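Side-chain contacts in hypothetical protein VC1899 (PDB 1XMX), which is of unknown function but probably binds nucleic acid and may cleave it through a Card1-like endonuclease domain: residues Gln280-Leu285 with Glu289-Leu294; Ile31-Asp36 with Asp48-Arg53; Ala189-Leu194 with Gly236-Ile241; Leu17-Leu22 with Asp140-Ala145. All blocks are in the same frame, centred on the assembly; numbering follows the deposited sequence.

Contact 1 of 4, residues Gln280-Leu285 with Glu289-Leu294; sequences QVYRQL and EVRNEL
Val-281 and Asn-292 exchange both backbone bonds: Val-281 N to Asn-292 O and Asn-292 N to Val-281 O, each 2.9 Å, the N-H angles 160° and 163°. Arg-283 and Val-290 repeat the exchange one step outward with longer bonds, while Tyr-282 with Arg-291 forms the non-hydrogen-bonded pair between them. On the face carrying Val-281, Arg-283, Val-290 and Asn-292, one water accepts from Arg-283 NE (2.8 Å) and Asn-292 ND2 (2.6 Å) and donates to Val-290 O (2.7 Å), so it ties side chains to main chain across the strands. This is a beta hairpin, strand 279-285 turning into strand 288-300, within the range assigned to a PD-(D/E)XK-type endonuclease domain. On its other face, Tyr-282 CE2 lies 3.7 Å from Arg-291 CG, the arginine's aliphatic carbon approaching the ring obliquely, and the ring plane stands 68° from the guanidinium. Back on the Val-281 side, Val-281 CG2, beside its backbone N, reaches Leu-294 CG at 3.7 Å. Behind these two, Leu-332 of helix 321-333 touches both Val-281 and Leu-294; Lys-324 NZ of the same helix bonds Asn-292 OD1, fixing the amide whose other end holds the water.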
loop_
_atom_site.group_PDB
_atom_site.type_symbol
_atom_site.label_atom_id
_atom_site.label_comp_id
_atom_site.label_asym_id
_atom_site.label_seq_id
_atom_site.Cartn_x
_atom_site.Cartn_y
_atom_site.Cartn_z
ATOM N N GLN A 280 -3.938 -2.094 10.468
ATOM C CA GLN A 280 -5.090 -3.013 10.580
ATOM C C GLN A 280 -6.142 -2.701 9.499
ATOM O O GLN A 280 -6.559 -1.582 9.383
ATOM C CB GLN A 280 -5.725 -2.920 11.965
ATOM C CG GLN A 280 -4.709 -2.971 13.106
ATOM C CD GLN A 280 -3.967 -4.302 13.126
ATOM O OE1 GLN A 280 -2.724 -4.365 13.116
ATOM N NE2 GLN A 280 -4.725 -5.375 13.125
ATOM N N VAL A 281 -6.587 -3.711 8.743
ATOM C CA VAL A 281 -7.459 -3.511 7.581
ATOM C C VAL A 281 -8.713 -4.351 7.809
ATOM O O VAL A 281 -8.620 -5.559 8.097
ATOM C CB VAL A 281 -6.825 -4.026 6.253
ATOM C CG1 VAL A 281 -7.739 -3.707 5.018
ATOM C CG2 VAL A 281 -5.426 -3.524 6.068
ATOM N N TYR A 282 -9.864 -3.699 7.698
ATOM C CA TYR A 282 -11.167 -4.304 7.889
ATOM C C TYR A 282 -12.009 -4.231 6.600
ATOM O O TYR A 282 -11.995 -3.198 5.915
ATOM C CB TYR A 282 -11.898 -3.584 9.044
ATOM C CG TYR A 282 -11.164 -3.646 10.372
ATOM C CD1 TYR A 282 -10.245 -2.661 10.737
ATOM C CD2 TYR A 282 -11.393 -4.691 11.258
ATOM C CE1 TYR A 282 -9.568 -2.718 11.963
ATOM C CE2 TYR A 282 -10.713 -4.781 12.490
ATOM C CZ TYR A 282 -9.798 -3.784 12.835
ATOM O OH TYR A 282 -9.129 -3.863 14.049
ATOM N N ARG A 283 -12.715 -5.328 6.272
ATOM C CA ARG A 283 -13.701 -5.335 5.187
ATOM C C ARG A 283 -14.989 -5.987 5.679
ATOM O O ARG A 283 -14.946 -7.092 6.215
ATOM C CB ARG A 283 -13.169 -6.063 3.950
ATOM C CG ARG A 283 -12.028 -5.320 3.253
ATOM C CD ARG A 283 -11.339 -6.127 2.154
ATOM N NE ARG A 283 -10.631 -7.281 2.683
ATOM C CZ ARG A 283 -9.893 -8.154 1.989
ATOM N NH1 ARG A 283 -9.725 -8.056 0.682
ATOM N NH2 ARG A 283 -9.320 -9.170 2.629
ATOM N N GLN A 284 -16.114 -5.294 5.556
ATOM C CA GLN A 284 -17.395 -5.839 5.968
ATOM C C GLN A 284 -18.014 -6.639 4.835
ATOM O O GLN A 284 -18.035 -6.167 3.688
ATOM C CB GLN A 284 -18.387 -4.733 6.348
ATOM C CG GLN A 284 -18.332 -4.263 7.783
ATOM C CD GLN A 284 -18.497 -5.385 8.816
ATOM O OE1 GLN A 284 -17.556 -5.677 9.548
ATOM N NE2 GLN A 284 -19.706 -5.999 8.901
ATOM N N LEU A 285 -18.541 -7.824 5.160
ATOM C CA LEU A 285 -19.430 -8.579 4.242
ATOM C C LEU A 285 -20.732 -8.945 4.972
ATOM O O LEU A 285 -20.786 -9.927 5.715
ATOM C CB LEU A 285 -18.744 -9.826 3.675
ATOM C CG LEU A 285 -17.415 -9.718 2.884
ATOM C CD1 LEU A 285 -16.311 -8.919 3.604
ATOM C CD2 LEU A 285 -16.884 -11.085 2.547
ATOM N N GLU A 289 -16.973 -10.215 8.810
ATOM C CA GLU A 289 -15.808 -9.395 8.626
ATOM C C GLU A 289 -14.576 -10.204 8.268
ATOM O O GLU A 289 -14.343 -11.287 8.858
ATOM C CB GLU A 289 -15.525 -8.672 9.934
ATOM C CG GLU A 289 -14.583 -7.521 9.815
ATOM C CD GLU A 289 -14.863 -6.514 10.887
ATOM O OE1 GLU A 289 -14.765 -6.900 12.084
ATOM O OE2 GLU A 289 -15.213 -5.359 10.545
ATOM N N VAL A 290 -13.771 -9.672 7.342
ATOM C CA VAL A 290 -12.376 -10.133 7.220
ATOM C C VAL A 290 -11.315 -9.085 7.597
ATOM O O VAL A 290 -11.345 -7.974 7.103
ATOM C CB VAL A 290 -12.068 -10.936 5.903
ATOM C CG1 VAL A 290 -13.331 -11.202 5.060
ATOM C CG2 VAL A 290 -10.885 -10.363 5.128
ATOM N N ARG A 291 -10.450 -9.459 8.546
ATOM C CA ARG A 291 -9.395 -8.590 9.128
ATOM C C ARG A 291 -8.037 -9.038 8.568
ATOM O O ARG A 291 -7.773 -10.235 8.460
ATOM C CB ARG A 291 -9.394 -8.688 10.672
ATOM C CG ARG A 291 -8.606 -7.595 11.468
ATOM C CD ARG A 291 -7.175 -7.385 10.996
ATOM N NE ARG A 291 -6.154 -7.430 12.070
ATOM C CZ ARG A 291 -5.161 -8.342 12.182
ATOM N NH1 ARG A 291 -5.042 -9.328 11.279
ATOM N NH2 ARG A 291 -4.274 -8.277 13.201
ATOM N N ASN A 292 -7.212 -8.075 8.164
ATOM C CA ASN A 292 -5.884 -8.352 7.684
ATOM C C ASN A 292 -4.944 -7.363 8.349
ATOM O O ASN A 292 -5.402 -6.394 8.903
ATOM C CB ASN A 292 -5.825 -8.194 6.171
ATOM C CG ASN A 292 -6.502 -9.347 5.428
ATOM O OD1 ASN A 292 -6.027 -10.510 5.453
ATOM N ND2 ASN A 292 -7.604 -9.026 4.738
ATOM N N GLU A 293 -3.635 -7.627 8.322
ATOM C CA GLU A 293 -2.647 -6.646 8.818
ATOM C C GLU A 293 -1.585 -6.397 7.769
ATOM O O GLU A 293 -1.036 -7.335 7.242
ATOM C CB GLU A 293 -1.961 -7.126 10.099
ATOM C CG GLU A 293 -0.841 -6.191 10.550
ATOM C CD GLU A 293 -0.300 -6.578 11.899
ATOM O OE1 GLU A 293 0.520 -7.529 11.980
ATOM O OE2 GLU A 293 -0.712 -5.937 12.891
ATOM N N LEU A 294 -1.282 -5.139 7.469
ATOM C CA LEU A 294 -0.199 -4.830 6.528
ATOM C C LEU A 294 1.050 -4.435 7.327
ATOM O O LEU A 294 1.057 -3.419 8.027
ATOM C CB LEU A 294 -0.616 -3.716 5.530
ATOM C CG LEU A 294 -1.965 -3.787 4.869
ATOM C CD1 LEU A 294 -2.215 -2.623 3.950
ATOM C CD2 LEU A 294 -2.131 -5.042 4.066
HETATM O O HOH W 1 -9.468 -7.228 5.261
#

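Contact 2 of 4, residues Ile31-Asp36 with Asp48-Arg53; sequences IIFIGD and DVLNKR
Ile-31 and Leu-50 make the nearest backbone approach, their CA atoms 9.4 Å apart, a spacing that only side chains can bridge. The chain runs as strand through Ile-31 and Phe-33, then turns back as a helix that extends to about Lys-52; alternation along the strand sends Ile-31 and Phe-33 toward the helix. From the helix a single methyl does the touching. Leu-50 CD1 sits 3.7 Å from Phe-33 CZ and 4.0 Å from Ile-31 CG2, so it is shared by the two strand residues. It meets the phenyl ring at its edge, near the ring plane, which places it against the far rim and not over a face. One face is occupied from within the strand: Ile-31 CG1 stands 4.1 Å above the ring plane, over its centre. That position follows from Ile-31 holding CG1 anti to its backbone N (chi1 177°), which leaves CG2, the branch between N and carbonyl carbon, to face the leucine. The Ile-31 and Leu-50 side chains cross at about a right angle. Strand 30-35, helix 40-52 and strand 56-61 form a beta-alpha-beta unit in the parallel part of the N-terminal mixed sheet, and Leu-21 of helix 15-22 touches both Ile-31 and Leu-50 as a neighbour. At the helix end, Arg-53 NH1 donates to Val-49 O over 3.2 Å, while its NH2 forms a salt bridge with Asp-146. All three touching residues are buried and apolar, so the contact between strand and helix depends on dispersion and the hydrophobic effect.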
loop_
_atom_site.group_PDB
_atom_site.type_symbol
_atom_site.label_atom_id
_atom_site.label_comp_id
_atom_site.label_asym_id
_atom_site.label_seq_id
_atom_site.Cartn_x
_atom_site.Cartn_y
_atom_site.Cartn_z
ATOM N N ILE A 31 -16.251 16.740 -10.052
ATOM C CA ILE A 31 -16.272 15.658 -11.025
ATOM C C ILE A 31 -17.616 14.994 -11.011
ATOM O O ILE A 31 -18.227 14.781 -9.951
ATOM C CB ILE A 31 -15.138 14.604 -10.771
ATOM C CG1 ILE A 31 -15.220 13.421 -11.771
ATOM C CG2 ILE A 31 -15.130 14.131 -9.262
ATOM C CD1 ILE A 31 -13.923 12.572 -11.911
ATOM N N ILE A 32 -18.049 14.599 -12.199
ATOM C CA ILE A 32 -19.248 13.782 -12.343
ATOM C C ILE A 32 -18.781 12.449 -12.801
ATOM O O ILE A 32 -18.093 12.329 -13.845
ATOM C CB ILE A 32 -20.218 14.393 -13.417
ATOM C CG1 ILE A 32 -20.655 15.772 -12.940
ATOM C CG2 ILE A 32 -21.420 13.464 -13.771
ATOM C CD1 ILE A 32 -21.336 16.593 -13.955
ATOM N N PHE A 33 -19.129 11.444 -11.996
ATOM C CA PHE A 33 -18.773 10.069 -12.327
ATOM C C PHE A 33 -19.966 9.508 -13.083
ATOM O O PHE A 33 -21.087 9.755 -12.707
ATOM C CB PHE A 33 -18.550 9.261 -11.056
ATOM C CG PHE A 33 -17.356 9.682 -10.263
ATOM C CD1 PHE A 33 -16.076 9.308 -10.662
ATOM C CD2 PHE A 33 -17.511 10.391 -9.095
ATOM C CE1 PHE A 33 -14.956 9.667 -9.894
ATOM C CE2 PHE A 33 -16.395 10.760 -8.336
ATOM C CZ PHE A 33 -15.132 10.387 -8.732
ATOM N N ILE A 34 -19.704 8.771 -14.145
ATOM C CA ILE A 34 -20.724 8.065 -14.907
ATOM C C ILE A 34 -20.609 6.576 -14.521
ATOM O O ILE A 34 -19.510 6.064 -14.430
ATOM C CB ILE A 34 -20.464 8.228 -16.416
ATOM C CG1 ILE A 34 -20.847 9.635 -16.865
ATOM C CG2 ILE A 34 -21.244 7.177 -17.269
ATOM C CD1 ILE A 34 -20.132 10.068 -18.122
ATOM N N GLY A 35 -21.721 5.899 -14.220
ATOM C CA GLY A 35 -21.660 4.492 -13.807
ATOM C C GLY A 35 -23.060 3.892 -13.900
ATOM O O GLY A 35 -24.040 4.618 -14.108
ATOM N N ASP A 36 -23.173 2.575 -13.725
ATOM C CA ASP A 36 -24.484 1.966 -13.619
ATOM C C ASP A 36 -24.939 1.846 -12.172
ATOM O O ASP A 36 -24.156 2.114 -11.252
ATOM C CB ASP A 36 -24.527 0.639 -14.368
ATOM C CG ASP A 36 -23.744 -0.463 -13.681
ATOM O OD1 ASP A 36 -23.614 -0.489 -12.456
ATOM O OD2 ASP A 36 -23.274 -1.357 -14.374
ATOM N N ASP A 48 -16.183 9.751 -0.558
ATOM C CA ASP A 48 -15.551 9.898 0.798
ATOM C C ASP A 48 -14.120 10.468 0.718
ATOM O O ASP A 48 -13.729 11.375 1.451
ATOM C CB ASP A 48 -15.493 8.559 1.528
ATOM C CG ASP A 48 -16.859 8.039 1.879
ATOM O OD1 ASP A 48 -17.819 8.852 1.820
ATOM O OD2 ASP A 48 -16.981 6.814 2.205
ATOM N N VAL A 49 -13.340 9.936 -0.198
ATOM C CA VAL A 49 -11.985 10.416 -0.379
ATOM C C VAL A 49 -11.986 11.878 -0.936
ATOM O O VAL A 49 -11.281 12.787 -0.419
ATOM C CB VAL A 49 -11.279 9.483 -1.347
ATOM C CG1 VAL A 49 -9.967 10.098 -1.860
ATOM C CG2 VAL A 49 -11.125 8.079 -0.724
ATOM N N LEU A 50 -12.762 12.126 -1.987
ATOM C CA LEU A 50 -12.676 13.484 -2.640
ATOM C C LEU A 50 -13.349 14.504 -1.789
ATOM O O LEU A 50 -12.809 15.591 -1.635
ATOM C CB LEU A 50 -13.266 13.528 -4.059
ATOM C CG LEU A 50 -12.361 12.773 -5.064
ATOM C CD1 LEU A 50 -13.190 12.315 -6.298
ATOM C CD2 LEU A 50 -11.096 13.533 -5.491
ATOM N N ASN A 51 -14.523 14.172 -1.243
ATOM C CA ASN A 51 -15.258 15.144 -0.406
ATOM C C ASN A 51 -14.451 15.660 0.792
ATOM O O ASN A 51 -14.597 16.852 1.147
ATOM C CB ASN A 51 -16.619 14.623 0.091
ATOM C CG ASN A 51 -17.672 14.507 -1.024
ATOM O OD1 ASN A 51 -18.766 13.936 -0.793
ATOM N ND2 ASN A 51 -17.360 15.027 -2.226
ATOM N N LYS A 52 -13.635 14.771 1.397
ATOM C CA LYS A 52 -12.627 15.105 2.441
ATOM C C LYS A 52 -11.821 16.340 2.049
ATOM O O LYS A 52 -11.490 17.150 2.899
ATOM C CB LYS A 52 -11.561 14.007 2.635
ATOM C CG LYS A 52 -11.810 12.864 3.633
ATOM C CD LYS A 52 -10.453 12.122 3.847
ATOM C CE LYS A 52 -10.566 10.598 4.074
ATOM N NZ LYS A 52 -10.084 10.157 5.470
ATOM N N ARG A 53 -11.475 16.428 0.763
ATOM C CA ARG A 53 -10.706 17.547 0.219
ATOM C C ARG A 53 -11.557 18.628 -0.346
ATOM O O ARG A 53 -11.039 19.492 -1.054
ATOM C CB ARG A 53 -9.811 17.097 -0.900
ATOM C CG ARG A 53 -8.611 16.361 -0.422
ATOM C CD ARG A 53 -8.811 14.903 -0.341
ATOM N NE ARG A 53 -7.496 14.313 -0.208
ATOM C CZ ARG A 53 -7.270 13.068 0.182
ATOM N NH1 ARG A 53 -8.293 12.282 0.482
ATOM N NH2 ARG A 53 -6.024 12.619 0.289
#

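Contact 3 of 4, residues Ala189-Leu194 with Gly236-Ile241; sequences ATLNYL and GILTFI
Leu-238 leaves its strand with the CA-CB bond directed toward helix 181-201, where Leu-191 and Leu-194 receive it. Beyond CB, the chain continues with CG anti to the backbone N (chi1 170°), and this extended start carries CG out from the strand toward the helix. CG lies 4.2 Å above the ring plane of Phe-240, offset toward the rim, so two residues on the same side of one strand pack against each other before either meets the helix. At the tip, CD2 is the atom that reaches across: it is 4.0 Å from Leu-191 CD1 and 4.3 Å from Leu-194 CD1, touching leucines one helical turn apart. The Leu-191 and Leu-238 side chains cross at about a right angle. Leu-191 CD1 also approaches Phe-240 CZ at 4.4 Å, arriving at the edge of the ring near its plane. The short segment axes pass 11.6 Å apart at 72°, so the strand runs athwart the helix and long side chains are needed to span the separation. Leu-222 of helix 216-227 touches Leu-238, and Ala-249 of helix 243-266 touches both Leu-191 and Phe-240, adding neighbours from two further helices. Helix 181-201, strand 205-207, helices 210-213 and 216-227, then the hairpin 231-234 and 237-240 follow in an order consistent with a winged-helix fold, whose core is built by packing such a three-stranded sheet on its helices.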
loop_
_atom_site.group_PDB
_atom_site.type_symbol
_atom_site.label_atom_id
_atom_site.label_comp_id
_atom_site.label_asym_id
_atom_site.label_seq_id
_atom_site.Cartn_x
_atom_site.Cartn_y
_atom_site.Cartn_z
ATOM N N ALA A 189 15.129 -17.389 16.941
ATOM C CA ALA A 189 14.152 -18.375 17.322
ATOM C C ALA A 189 14.039 -18.606 18.849
ATOM O O ALA A 189 12.911 -18.693 19.395
ATOM C CB ALA A 189 14.461 -19.707 16.627
ATOM N N THR A 190 15.168 -18.732 19.547
ATOM C CA THR A 190 15.071 -18.952 20.995
ATOM C C THR A 190 14.568 -17.705 21.701
ATOM O O THR A 190 13.824 -17.809 22.661
ATOM C CB THR A 190 16.414 -19.315 21.599
ATOM O OG1 THR A 190 16.986 -20.394 20.828
ATOM C CG2 THR A 190 16.228 -19.763 23.101
ATOM N N LEU A 191 15.026 -16.533 21.248
ATOM C CA LEU A 191 14.571 -15.239 21.772
ATOM C C LEU A 191 13.072 -15.031 21.523
ATOM O O LEU A 191 12.327 -14.568 22.411
ATOM C CB LEU A 191 15.340 -14.086 21.105
ATOM C CG LEU A 191 15.098 -12.744 21.808
ATOM C CD1 LEU A 191 15.273 -12.795 23.331
ATOM C CD2 LEU A 191 15.935 -11.622 21.212
ATOM N N ASN A 192 12.638 -15.386 20.311
ATOM C CA ASN A 192 11.204 -15.418 20.017
ATOM C C ASN A 192 10.408 -16.290 20.982
ATOM O O ASN A 192 9.380 -15.864 21.479
ATOM C CB ASN A 192 10.932 -15.865 18.598
ATOM C CG ASN A 192 9.466 -16.137 18.364
ATOM O OD1 ASN A 192 8.661 -15.199 18.203
ATOM N ND2 ASN A 192 9.102 -17.410 18.340
ATOM N N TYR A 193 10.856 -17.512 21.242
ATOM C CA TYR A 193 10.191 -18.358 22.263
ATOM C C TYR A 193 10.163 -17.697 23.684
ATOM O O TYR A 193 9.122 -17.688 24.344
ATOM C CB TYR A 193 10.806 -19.768 22.294
ATOM C CG TYR A 193 10.446 -20.532 23.548
ATOM C CD1 TYR A 193 9.302 -21.334 23.613
ATOM C CD2 TYR A 193 11.234 -20.414 24.693
ATOM C CE1 TYR A 193 8.999 -22.029 24.785
ATOM C CE2 TYR A 193 10.910 -21.062 25.862
ATOM C CZ TYR A 193 9.811 -21.864 25.895
ATOM O OH TYR A 193 9.553 -22.494 27.096
ATOM N N LEU A 194 11.281 -17.114 24.119
ATOM C CA LEU A 194 11.344 -16.369 25.389
ATOM C C LEU A 194 10.392 -15.163 25.402
ATOM O O LEU A 194 9.631 -14.977 26.346
ATOM C CB LEU A 194 12.776 -15.898 25.701
ATOM C CG LEU A 194 13.865 -16.983 25.926
ATOM C CD1 LEU A 194 15.248 -16.339 25.864
ATOM C CD2 LEU A 194 13.733 -17.686 27.262
ATOM N N GLY A 236 20.590 -15.413 34.806
ATOM C CA GLY A 236 19.666 -16.179 33.946
ATOM C C GLY A 236 18.249 -15.612 33.788
ATOM O O GLY A 236 17.380 -16.247 33.188
ATOM N N ILE A 237 18.010 -14.410 34.317
ATOM C CA ILE A 237 16.745 -13.730 34.109
ATOM C C ILE A 237 16.853 -12.619 33.110
ATOM O O ILE A 237 17.669 -11.701 33.248
ATOM C CB ILE A 237 16.148 -13.246 35.378
ATOM C CG1 ILE A 237 16.091 -14.432 36.337
ATOM C CG2 ILE A 237 14.724 -12.715 35.162
ATOM C CD1 ILE A 237 16.256 -13.990 37.641
ATOM N N LEU A 238 16.010 -12.724 32.085
ATOM C CA LEU A 238 15.885 -11.685 31.065
ATOM C C LEU A 238 14.644 -10.820 31.332
ATOM O O LEU A 238 13.532 -11.341 31.445
ATOM C CB LEU A 238 15.815 -12.331 29.673
ATOM C CG LEU A 238 15.443 -11.417 28.489
ATOM C CD1 LEU A 238 16.586 -10.472 28.147
ATOM C CD2 LEU A 238 15.042 -12.260 27.257
ATOM N N THR A 239 14.827 -9.500 31.480
ATOM C CA THR A 239 13.690 -8.606 31.712
ATOM C C THR A 239 13.642 -7.543 30.598
ATOM O O THR A 239 14.599 -6.784 30.436
ATOM C CB THR A 239 13.801 -7.903 33.070
ATOM O OG1 THR A 239 14.153 -8.864 34.078
ATOM C CG2 THR A 239 12.461 -7.167 33.450
ATOM N N PHE A 240 12.554 -7.488 29.831
ATOM C CA PHE A 240 12.351 -6.330 28.940
ATOM C C PHE A 240 11.897 -5.062 29.704
ATOM O O PHE A 240 11.156 -5.147 30.713
ATOM C CB PHE A 240 11.401 -6.683 27.799
ATOM C CG PHE A 240 11.809 -7.932 27.046
ATOM C CD1 PHE A 240 12.756 -7.865 26.013
ATOM C CD2 PHE A 240 11.236 -9.158 27.357
ATOM C CE1 PHE A 240 13.112 -9.040 25.274
ATOM C CE2 PHE A 240 11.590 -10.323 26.674
ATOM C CZ PHE A 240 12.536 -10.274 25.632
ATOM N N ILE A 241 12.386 -3.900 29.259
ATOM C CA ILE A 241 11.982 -2.668 29.882
ATOM C C ILE A 241 10.493 -2.395 29.647
ATOM O O ILE A 241 9.847 -1.734 30.458
ATOM C CB ILE A 241 12.833 -1.480 29.411
ATOM C CG1 ILE A 241 12.745 -1.286 27.894
ATOM C CG2 ILE A 241 14.288 -1.692 29.841
ATOM C CD1 ILE A 241 13.147 0.122 27.432
#

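Contact 4 of 4, residues Leu17-Leu22 with Asp140-Ala145; sequences LVTPLL and DRITIA
Leu-22 lays its CD1 methyl against the root of Ile-142, 3.8 Å from CB and 3.8 Å from CA of that residue, the two side chains crossing at a slant. Its torsions explain the reach: with CG anti to the carbonyl carbon (chi1 -55°) and CD1 continuing the extended line, the methyl projects away from helix 15-22. Nearer the backbone, Leu-22 CB meets Arg-141 CB at 3.8 Å, and Leu-22 O lies 3.2 Å from Arg-141 CG, so the arginine comes past the carbonyl with its aliphatic carbons. The chain of Arg-141 then bends at chi2 (-61°) and leads its charged end away from the leucine, where NH2 is hydrogen-bonded to Gln-139 OE1. One turn back, Thr-19 adds a lighter touch, its CG2 standing 4.1 Å from Ile-142 CG2. Helix 15-22 is weakly bonded here and kinked at Pro-20 and Leu-21, although Leu-22 N still bonds Val-18 O at 3.2 Å. In segment 140-145 the chain passes from loop into helix 144-150, with Thr-143 at the N-cap and its OG1 bonded to Asp-146 N. Ile-142 O and Ile-144 N are bound in turn by Gln-273 and Asp-274 of strand 272-276, so the loop that meets helix 15-22 is also fastened to the second large sheet. The contact itself is methyls and aliphatic carbons, plus the Leu-22 carbonyl oxygen against Arg-141 CG; Arg-141 NH2, Ile-142 O, Thr-143 OG1 and Ile-144 N have their hydrogen bonds outside it, which implies cohesion mainly by apolar burial.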
loop_
_atom_site.group_PDB
_atom_site.type_symbol
_atom_site.label_atom_id
_atom_site.label_comp_id
_atom_site.label_asym_id
_atom_site.label_seq_id
_atom_site.Cartn_x
_atom_site.Cartn_y
_atom_site.Cartn_z
ATOM N N LEU A 17 -9.094 8.219 -11.532
ATOM C CA LEU A 17 -10.131 9.295 -11.559
ATOM C C LEU A 17 -10.006 10.234 -10.376
ATOM O O LEU A 17 -10.501 11.355 -10.417
ATOM C CB LEU A 17 -11.530 8.700 -11.553
ATOM C CG LEU A 17 -11.884 7.780 -12.706
ATOM C CD1 LEU A 17 -13.350 7.291 -12.589
ATOM C CD2 LEU A 17 -11.620 8.471 -14.073
ATOM N N VAL A 18 -9.303 9.791 -9.332
ATOM C CA VAL A 18 -9.135 10.595 -8.150
ATOM C C VAL A 18 -7.797 11.354 -8.187
ATOM O O VAL A 18 -7.737 12.534 -7.817
ATOM C CB VAL A 18 -9.129 9.644 -6.884
ATOM C CG1 VAL A 18 -8.658 10.333 -5.642
ATOM C CG2 VAL A 18 -10.499 9.109 -6.639
ATOM N N THR A 19 -6.706 10.683 -8.593
ATOM C CA THR A 19 -5.389 11.327 -8.478
ATOM C C THR A 19 -5.188 12.661 -9.271
ATOM O O THR A 19 -4.501 13.542 -8.790
ATOM C CB THR A 19 -4.248 10.326 -8.690
ATOM O OG1 THR A 19 -4.333 9.751 -9.991
ATOM C CG2 THR A 19 -4.326 9.178 -7.654
ATOM N N PRO A 20 -5.728 12.781 -10.511
ATOM C CA PRO A 20 -5.752 14.082 -11.143
ATOM C C PRO A 20 -6.401 15.208 -10.315
ATOM O O PRO A 20 -5.921 16.364 -10.364
ATOM C CB PRO A 20 -6.565 13.827 -12.422
ATOM C CG PRO A 20 -6.280 12.321 -12.727
ATOM C CD PRO A 20 -6.277 11.716 -11.396
ATOM N N LEU A 21 -7.454 14.906 -9.569
ATOM C CA LEU A 21 -8.092 15.951 -8.731
ATOM C C LEU A 21 -7.321 16.284 -7.473
ATOM O O LEU A 21 -7.569 17.304 -6.862
ATOM C CB LEU A 21 -9.532 15.522 -8.369
ATOM C CG LEU A 21 -10.501 15.414 -9.596
ATOM C CD1 LEU A 21 -11.669 14.575 -9.233
ATOM C CD2 LEU A 21 -10.964 16.807 -10.123
ATOM N N LEU A 22 -6.430 15.397 -7.031
ATOM C CA LEU A 22 -5.603 15.681 -5.874
ATOM C C LEU A 22 -4.313 16.456 -6.199
ATOM O O LEU A 22 -3.591 16.917 -5.278
ATOM C CB LEU A 22 -5.278 14.369 -5.107
ATOM C CG LEU A 22 -6.438 13.480 -4.654
ATOM C CD1 LEU A 22 -5.922 12.302 -3.866
ATOM C CD2 LEU A 22 -7.484 14.273 -3.816
ATOM N N ASP A 140 1.879 13.003 -6.450
ATOM C CA ASP A 140 1.740 11.861 -5.575
ATOM C C ASP A 140 1.170 12.326 -4.250
ATOM O O ASP A 140 1.905 12.715 -3.367
ATOM C CB ASP A 140 3.126 11.224 -5.390
ATOM C CG ASP A 140 3.686 10.679 -6.716
ATOM O OD1 ASP A 140 2.833 10.202 -7.458
ATOM O OD2 ASP A 140 4.917 10.763 -7.021
ATOM N N ARG A 141 -0.151 12.274 -4.114
ATOM C CA ARG A 141 -0.885 12.900 -3.006
ATOM C C ARG A 141 -1.782 11.939 -2.232
ATOM O O ARG A 141 -1.964 12.077 -1.026
ATOM C CB ARG A 141 -1.789 14.012 -3.553
ATOM C CG ARG A 141 -1.044 15.169 -4.272
ATOM C CD ARG A 141 -0.112 15.849 -3.369
ATOM N NE ARG A 141 0.505 16.969 -4.077
ATOM C CZ ARG A 141 1.438 17.758 -3.563
ATOM N NH1 ARG A 141 1.897 17.527 -2.338
ATOM N NH2 ARG A 141 1.917 18.775 -4.291
ATOM N N ILE A 142 -2.412 11.011 -2.928
ATOM C CA ILE A 142 -3.293 10.020 -2.290
ATOM C C ILE A 142 -2.572 9.235 -1.184
ATOM O O ILE A 142 -1.365 8.932 -1.276
ATOM C CB ILE A 142 -3.948 9.094 -3.372
ATOM C CG1 ILE A 142 -5.273 8.496 -2.878
ATOM C CG2 ILE A 142 -2.974 8.022 -3.916
ATOM C CD1 ILE A 142 -5.656 7.318 -3.684
ATOM N N THR A 143 -3.297 8.954 -0.092
ATOM C CA THR A 143 -2.728 8.225 1.028
ATOM C C THR A 143 -3.154 6.776 1.015
ATOM O O THR A 143 -4.044 6.397 0.280
ATOM C CB THR A 143 -3.229 8.805 2.329
ATOM O OG1 THR A 143 -4.658 8.660 2.350
ATOM C CG2 THR A 143 -2.822 10.251 2.430
ATOM N N ILE A 144 -2.510 5.960 1.849
ATOM C CA ILE A 144 -2.943 4.553 2.134
ATOM C C ILE A 144 -4.401 4.483 2.581
ATOM O O ILE A 144 -5.157 3.605 2.153
ATOM C CB ILE A 144 -2.066 3.907 3.255
ATOM C CG1 ILE A 144 -0.608 3.849 2.818
ATOM C CG2 ILE A 144 -2.623 2.478 3.658
ATOM C CD1 ILE A 144 0.425 3.814 3.935
ATOM N N ALA A 145 -4.795 5.412 3.442
ATOM C CA ALA A 145 -6.140 5.435 4.006
ATOM C C ALA A 145 -7.143 5.601 2.916
ATOM O O ALA A 145 -8.182 4.915 2.901
ATOM C CB ALA A 145 -6.253 6.542 4.982
#

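Contacts 2 and 4 are neighbours, their centres about 12 Å apart, and they touch directly: Leu-21 of helix 15-22 packs on Ile-31 and Leu-50 in the N-terminal mixed sheet and its helices, while Thr-19 and Leu-22 of the same helix meet the loop before helix 144-150. Contact 1 lies in another sheet, about 22 Å from contact 4 and 24 Å from contact 2 by centres; strand 272-276, which binds the loop of contact 4, pairs with its strand 288-300. Contact 3, in the three-stranded sheet region, is about 51 Å from contact 2 between centres, across the chain's centre, consistent with an elongated, multi-domain chain. In sequence, contact 2 falls between the halves of contact 4; contacts 3 and 1 follow.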